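Local structure of Na Glutathione S-transferase 1 (Necator americanus, 2ON7) at residues 151-154 with 155-159; 182-185 with 186-190. The protein is a glutathione S-transferase of the human hookworm Necator americanus that probably conjugates glutathione to electrophilic compounds. All blocks are in the same frame, centred on the assembly; numbering follows the deposited sequence.

Contact 1 (151-154 with 155-159) lies at the beginning of helix 155-168. Contact 2 (182-185 with 186-190) makes up most of helix 179-189, the next helix in the chain. Their centres are about 11 Å apart, and both belong to the helical C-terminal domain. The two meet directly. Asp-157 OD2 packs 3.1 Å from His-184 CE1, while Leu-158 CD2 comes within 3.9 Å of Ile-188 CG2. There is also a weak hydrogen bond between His-184 NE2 and Asp-157 O. Contact 1 faces the thioredoxin-like domain through Trp-155 and Leu-158. Contact 2 lies along the same helix and continues past contact 1, with Ile-188 on Ser-161 and Met-185 on Asn-164 and Leu-168.

Contact 1: 151-154 with 155-159; sequences DSLT and WVDLL
Thr-154 and Asp-157 carry the Thr-X-X-Asp sequence of an N-capping box at the beginning of helix 155-168. The backbone N of Thr-154 donates to Asp-157 OD1 at 2.9 Å. The bond is nearly straight, with an angle of 171° at the hydrogen. It meets OD1 on its anti side and lies a little out of the carboxylate plane. With chi1 at -67°, Asp-157 CG sits beside its own backbone N, which brings the carboxylate back to the turn before the helix. In the reverse direction, Asp-157 N gives a weak bond to Thr-154 O at 3.2 Å. Thr-154 OG1 stands 4.2 Å from Asp-157 N, so the second bond of the classical box is not made. OG1 lies alongside Val-156, 3.2 Å from its CG2.

A capping box and a hydrophobic staple at this helix are a known feature of the glutathione S-transferase fold. The staple joins the residue before the box to the residue after it. Here Leu-153 and Leu-158 cross at about a right angle, with their CD2 methyls 3.8 Å apart. The same methyl of Leu-153 lies 3.6 Å from Asp-157 CB, so it packs on the stem of the capping side chain.

The carboxylate of Asp-157 is buried but gripped at both oxygens, because OD2 accepts from Leu-148 N. This ties the preceding loop to the helix. The N-terminal helix end would probably favour the charged form. Trp-155 points away from the turn and packs against helices 64-75 and 82-109, where it touches Cys-68 of the Cys-17 to Cys-68 disulfide. Leu-158 reaches Gln-20 and Ile-21 of helix 16-25.

Contact 2: 182-185 with 186-190; sequences KEHM and EKIRA
Lys-182 to Met-185 and Glu-186 to Arg-189 are joined by four successive backbone hydrogen bonds. The straightest runs from Ile-188 N to His-184 O, at 2.9 Å and 176°. Glu-186 N bonds to Lys-182 O, and Lys-187 N to Glu-183 O. The last runs from Arg-189 N to Met-185 O at 3.2 Å.

One CH-pi interaction links the segments. Ile-188 CG1 lies over one face of the His-184 imidazole, 3.7 Å from the ring centroid and 29° off its normal. Its nearest ring atom is CE1, at 3.3 Å. The His-184 chi1 of 165° lays the ring forward along the helix over Ile-188. ND1 has a weak hydrogen bond with Gly-146 O, on the loop before helix 155-168.

Van der Waals packing is made by Met-185 and Arg-189, whose side chains pass at a slant. The aliphatic part of Arg-189 lies against Met-185 CG and against the carbonyl oxygen of Met-185. Met-185 CG rests 3.7 Å from Arg-189 CD, and Arg-189 CG lies 3.1 Å from Met-185 O. Beyond this the arginine chain bends, and NH1 forms a salt bridge with Glu-162.

The charges on the solvent side are looser. Lys-182 NZ and Glu-186 OE1 are 4.3 Å apart, too far to count as a salt bridge.

These are i to i+4 contacts of an amphipathic alpha-helix. Its buried side, with His-184, Met-185 and Ile-188, packs on helix 155-168 in the all-helical C-terminal domain of the glutathione S-transferase fold.

Contact 1: 151-154 with 155-159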
ATOM      1  N   ASP A 151     -21.463  -0.114   6.855  1.00 12.55           N
ATOM      2  CA  ASP A 151     -22.637  -0.775   6.300  1.00 12.63           C
ATOM      3  C   ASP A 151     -22.957  -0.208   4.937  1.00 12.55           C
ATOM      4  O   ASP A 151     -24.131  -0.170   4.514  1.00 13.43           O
ATOM      5  CB  ASP A 151     -23.842  -0.596   7.233  1.00 12.94           C
ATOM      6  CG  ASP A 151     -24.090   0.872   7.593  1.00 12.48           C
ATOM      7  OD1 ASP A 151     -25.073   1.107   8.311  1.00 14.15           O
ATOM      8  OD2 ASP A 151     -23.304   1.775   7.170  1.00 12.71           O
ATOM      9  N   SER A 152     -21.913   0.238   4.262  1.00 11.45           N
ATOM     10  CA  SER A 152     -22.029   0.770   2.935  1.00 11.53           C
ATOM     11  C   SER A 152     -20.818   0.297   2.114  1.00 11.88           C
ATOM     12  O   SER A 152     -19.755  -0.027   2.690  1.00 11.90           O
ATOM     13  CB  SER A 152     -22.096   2.300   3.000  1.00 10.80           C
ATOM     14  OG  SER A 152     -20.868   2.825   3.464  1.00 13.05           O
ATOM     15  N   LEU A 153     -20.981   0.253   0.788  1.00 11.80           N
ATOM     16  CA  LEU A 153     -19.896  -0.074  -0.139  1.00 11.70           C
ATOM     17  C   LEU A 153     -18.718   0.884   0.057  1.00 11.34           C
ATOM     18  O   LEU A 153     -18.904   2.095   0.167  1.00 12.12           O
ATOM     19  CB  LEU A 153     -20.414  -0.007  -1.609  1.00 12.47           C
ATOM     20  CG  LEU A 153     -19.573  -0.276  -2.886  1.00 13.44           C
ATOM     21  CD1 LEU A 153     -18.391   0.673  -3.037  1.00 16.65           C
ATOM     22  CD2 LEU A 153     -19.019  -1.727  -2.965  1.00 16.27           C
ATOM     23  N   THR A 154     -17.517   0.327   0.118  1.00 10.94           N
ATOM     24  CA  THR A 154     -16.280   1.084  -0.003  1.00 10.33           C
ATOM     25  C   THR A 154     -15.446   0.393  -1.075  1.00 10.11           C
ATOM     26  O   THR A 154     -15.768  -0.731  -1.469  1.00 10.62           O
ATOM     27  CB  THR A 154     -15.464   1.103   1.320  1.00  9.57           C
ATOM     28  OG1 THR A 154     -14.928  -0.199   1.562  1.00  9.92           O
ATOM     29  CG2 THR A 154     -16.312   1.542   2.520  1.00  8.57           C
ATOM     30  N   TRP A 155     -14.369   1.040  -1.526  1.00  9.22           N
ATOM     31  CA  TRP A 155     -13.511   0.498  -2.589  1.00  8.30           C
ATOM     32  C   TRP A 155     -12.854  -0.858  -2.327  1.00  9.65           C
ATOM     33  O   TRP A 155     -12.557  -1.558  -3.293  1.00 11.12           O
ATOM     34  CB  TRP A 155     -12.439   1.540  -3.050  1.00  7.83           C
ATOM     35  CG  TRP A 155     -11.409   2.006  -2.040  1.00  5.84           C
ATOM     36  CD1 TRP A 155     -11.590   2.927  -1.034  1.00  5.67           C
ATOM     37  CD2 TRP A 155     -10.016   1.632  -1.983  1.00  4.42           C
ATOM     38  NE1 TRP A 155     -10.406   3.112  -0.348  1.00  5.44           N
ATOM     39  CE2 TRP A 155      -9.433   2.333  -0.914  1.00  2.50           C
ATOM     40  CE3 TRP A 155      -9.211   0.756  -2.737  1.00  7.71           C
ATOM     41  CZ2 TRP A 155      -8.078   2.176  -0.560  1.00  7.30           C
ATOM     42  CZ3 TRP A 155      -7.854   0.608  -2.404  1.00  6.17           C
ATOM     43  CH2 TRP A 155      -7.298   1.330  -1.324  1.00  7.07           C
ATOM     44  N   VAL A 156     -12.550  -1.235  -1.068  1.00 10.64           N
ATOM     45  CA  VAL A 156     -12.012  -2.596  -0.834  1.00  9.55           C
ATOM     46  C   VAL A 156     -13.003  -3.696  -1.218  1.00  8.79           C
ATOM     47  O   VAL A 156     -12.587  -4.742  -1.697  1.00  8.93           O
ATOM     48  CB  VAL A 156     -11.669  -2.974   0.631  1.00 10.01           C
ATOM     49  CG1 VAL A 156     -10.193  -3.110   0.822  1.00 10.61           C
ATOM     50  CG2 VAL A 156     -12.403  -2.179   1.644  1.00  8.80           C
ATOM     51  N   ASP A 157     -14.285  -3.495  -0.926  1.00  7.85           N
ATOM     52  CA  ASP A 157     -15.332  -4.429  -1.373  1.00  7.60           C
ATOM     53  C   ASP A 157     -15.099  -4.894  -2.856  1.00  8.46           C
ATOM     54  O   ASP A 157     -15.218  -6.069  -3.184  1.00  8.86           O
ATOM     55  CB  ASP A 157     -16.710  -3.787  -1.162  1.00  6.09           C
ATOM     56  CG  ASP A 157     -17.046  -3.601   0.346  1.00  4.96           C
ATOM     57  OD1 ASP A 157     -17.494  -2.513   0.770  1.00  2.00           O
ATOM     58  OD2 ASP A 157     -16.820  -4.574   1.118  1.00  3.99           O
ATOM     59  N   LEU A 158     -14.686  -3.959  -3.703  1.00  9.24           N
ATOM     60  CA  LEU A 158     -14.520  -4.165  -5.133  1.00  9.95           C
ATOM     61  C   LEU A 158     -13.243  -4.897  -5.436  1.00  9.79           C
ATOM     62  O   LEU A 158     -13.238  -5.864  -6.198  1.00  9.60           O
ATOM     63  CB  LEU A 158     -14.518  -2.811  -5.853  1.00  9.82           C
ATOM     64  CG  LEU A 158     -15.600  -1.790  -5.553  1.00  9.96           C
ATOM     65  CD1 LEU A 158     -15.193  -0.480  -6.222  1.00  7.15           C
ATOM     66  CD2 LEU A 158     -16.944  -2.283  -6.105  1.00  9.78           C
ATOM     67  N   LEU A 159     -12.163  -4.419  -4.834  1.00 10.09           N
ATOM     68  CA  LEU A 159     -10.881  -5.090  -4.904  1.00 10.39           C
ATOM     69  C   LEU A 159     -10.994  -6.586  -4.703  1.00 10.00           C
ATOM     70  O   LEU A 159     -10.529  -7.380  -5.548  1.00 11.40           O
ATOM     71  CB  LEU A 159      -9.941  -4.532  -3.839  1.00 10.30           C
ATOM     72  CG  LEU A 159      -9.045  -3.335  -4.136  1.00 12.45           C
ATOM     73  CD1 LEU A 159      -8.115  -3.140  -2.919  1.00  8.51           C
ATOM     74  CD2 LEU A 159      -8.250  -3.465  -5.513  1.00  8.73           C
TER

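Contact 2: 182-185 with 186-190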
ATOM      1  N   LYS A 182     -17.443 -15.950  -0.271  1.00  8.50           N
ATOM      2  CA  LYS A 182     -18.278 -16.219  -1.428  1.00  9.24           C
ATOM      3  C   LYS A 182     -19.575 -15.365  -1.435  1.00  9.51           C
ATOM      4  O   LYS A 182     -19.838 -14.664  -2.434  1.00  8.70           O
ATOM      5  CB  LYS A 182     -18.574 -17.712  -1.494  1.00  9.58           C
ATOM      6  CG  LYS A 182     -19.302 -18.165  -2.719  1.00 10.44           C
ATOM      7  CD  LYS A 182     -19.929 -19.493  -2.399  1.00 13.94           C
ATOM      8  CE  LYS A 182     -19.697 -20.500  -3.495  1.00 16.30           C
ATOM      9  NZ  LYS A 182     -20.300 -19.984  -4.756  1.00 18.79           N
ATOM     10  N   GLU A 183     -20.349 -15.421  -0.324  1.00  8.84           N
ATOM     11  CA  GLU A 183     -21.517 -14.545  -0.102  1.00  8.69           C
ATOM     12  C   GLU A 183     -21.210 -13.053  -0.368  1.00  8.12           C
ATOM     13  O   GLU A 183     -22.058 -12.335  -0.937  1.00  7.49           O
ATOM     14  CB  GLU A 183     -22.059 -14.694   1.323  1.00  8.42           C
ATOM     15  CG  GLU A 183     -22.735 -16.068   1.644  1.00 10.36           C
ATOM     16  CD  GLU A 183     -23.151 -16.205   3.138  1.00 10.09           C
ATOM     17  OE1 GLU A 183     -22.506 -15.561   4.019  1.00 11.81           O
ATOM     18  OE2 GLU A 183     -24.117 -16.960   3.413  1.00  7.99           O
ATOM     19  N   HIS A 184     -20.016 -12.606   0.040  1.00  7.04           N
ATOM     20  CA  HIS A 184     -19.591 -11.203  -0.139  1.00  7.65           C
ATOM     21  C   HIS A 184     -19.406 -10.878  -1.619  1.00  8.28           C
ATOM     22  O   HIS A 184     -19.955  -9.881  -2.102  1.00  9.62           O
ATOM     23  CB  HIS A 184     -18.288 -10.904   0.638  1.00  7.05           C
ATOM     24  CG  HIS A 184     -17.598  -9.626   0.227  1.00  5.87           C
ATOM     25  ND1 HIS A 184     -18.029  -8.377   0.638  1.00  4.11           N
ATOM     26  CD2 HIS A 184     -16.476  -9.413  -0.509  1.00  2.00           C
ATOM     27  CE1 HIS A 184     -17.221  -7.453   0.136  1.00  3.68           C
ATOM     28  NE2 HIS A 184     -16.262  -8.057  -0.542  1.00  2.00           N
ATOM     29  N   MET A 185     -18.625 -11.710  -2.324  1.00  8.34           N
ATOM     30  CA  MET A 185     -18.356 -11.573  -3.781  1.00  8.09           C
ATOM     31  C   MET A 185     -19.666 -11.494  -4.597  1.00  8.33           C
ATOM     32  O   MET A 185     -19.778 -10.710  -5.528  1.00  8.30           O
ATOM     33  CB  MET A 185     -17.467 -12.736  -4.283  1.00  7.83           C
ATOM     34  CG  MET A 185     -17.236 -12.797  -5.818  1.00  8.22           C
ATOM     35  SD  MET A 185     -16.591 -14.356  -6.520  1.00  7.20           S
ATOM     36  CE  MET A 185     -17.880 -15.499  -6.051  1.00  2.00           C
ATOM     37  N   GLU A 186     -20.653 -12.296  -4.232  1.00  7.47           N
ATOM     38  CA  GLU A 186     -21.952 -12.222  -4.894  1.00  7.96           C
ATOM     39  C   GLU A 186     -22.818 -11.016  -4.529  1.00  7.83           C
ATOM     40  O   GLU A 186     -23.583 -10.538  -5.374  1.00  7.25           O
ATOM     41  CB  GLU A 186     -22.743 -13.487  -4.640  1.00  7.55           C
ATOM     42  CG  GLU A 186     -21.994 -14.706  -5.086  1.00  9.24           C
ATOM     43  CD  GLU A 186     -22.765 -15.971  -4.821  1.00 10.11           C
ATOM     44  OE1 GLU A 186     -22.901 -16.758  -5.772  1.00 12.17           O
ATOM     45  OE2 GLU A 186     -23.241 -16.165  -3.682  1.00  8.89           O
ATOM     46  N   LYS A 187     -22.721 -10.554  -3.280  1.00  7.72           N
ATOM     47  CA  LYS A 187     -23.492  -9.408  -2.823  1.00  7.92           C
ATOM     48  C   LYS A 187     -22.976  -8.160  -3.519  1.00  7.65           C
ATOM     49  O   LYS A 187     -23.763  -7.429  -4.145  1.00  7.73           O
ATOM     50  CB  LYS A 187     -23.450  -9.272  -1.280  1.00  8.23           C
ATOM     51  CG  LYS A 187     -23.274  -7.839  -0.774  1.00  8.78           C
ATOM     52  CD  LYS A 187     -23.148  -7.756   0.746  1.00  7.84           C
ATOM     53  CE  LYS A 187     -23.922  -6.558   1.279  1.00  7.03           C
ATOM     54  NZ  LYS A 187     -25.414  -6.677   1.137  1.00  8.28           N
ATOM     55  N   ILE A 188     -21.652  -7.945  -3.459  1.00  7.42           N
ATOM     56  CA  ILE A 188     -21.011  -6.771  -4.129  1.00  6.78           C
ATOM     57  C   ILE A 188     -21.311  -6.733  -5.609  1.00  6.86           C
ATOM     58  O   ILE A 188     -21.643  -5.672  -6.144  1.00  7.24           O
ATOM     59  CB  ILE A 188     -19.454  -6.656  -3.891  1.00  7.00           C
ATOM     60  CG1 ILE A 188     -19.123  -6.597  -2.388  1.00  6.60           C
ATOM     61  CG2 ILE A 188     -18.815  -5.408  -4.662  1.00  6.45           C
ATOM     62  CD1 ILE A 188     -20.065  -5.657  -1.562  1.00  4.99           C
ATOM     63  N   ARG A 189     -21.180  -7.876  -6.276  1.00  6.83           N
ATOM     64  CA  ARG A 189     -21.259  -7.901  -7.740  1.00  7.06           C
ATOM     65  C   ARG A 189     -22.685  -7.782  -8.293  1.00  7.14           C
ATOM     66  O   ARG A 189     -22.874  -7.404  -9.449  1.00  7.49           O
ATOM     67  CB  ARG A 189     -20.522  -9.115  -8.297  1.00  7.16           C
ATOM     68  CG  ARG A 189     -19.003  -9.009  -8.048  1.00  8.31           C
ATOM     69  CD  ARG A 189     -18.204 -10.287  -8.361  1.00  7.10           C
ATOM     70  NE  ARG A 189     -18.058 -10.551  -9.792  1.00 10.92           N
ATOM     71  CZ  ARG A 189     -17.309  -9.833 -10.653  1.00 10.97           C
ATOM     72  NH1 ARG A 189     -16.620  -8.755 -10.248  1.00 10.75           N
ATOM     73  NH2 ARG A 189     -17.240 -10.214 -11.926  1.00  6.48           N
ATOM     74  N   ALA A 190     -23.678  -8.069  -7.450  1.00  6.79           N
ATOM     75  CA  ALA A 190     -25.088  -7.923  -7.777  1.00  6.78           C
ATOM     76  C   ALA A 190     -25.600  -6.480  -7.546  1.00  7.66           C
ATOM     77  O   ALA A 190     -26.788  -6.202  -7.716  1.00  7.70           O
ATOM     78  CB  ALA A 190     -25.929  -8.953  -6.971  1.00  5.94           C
TER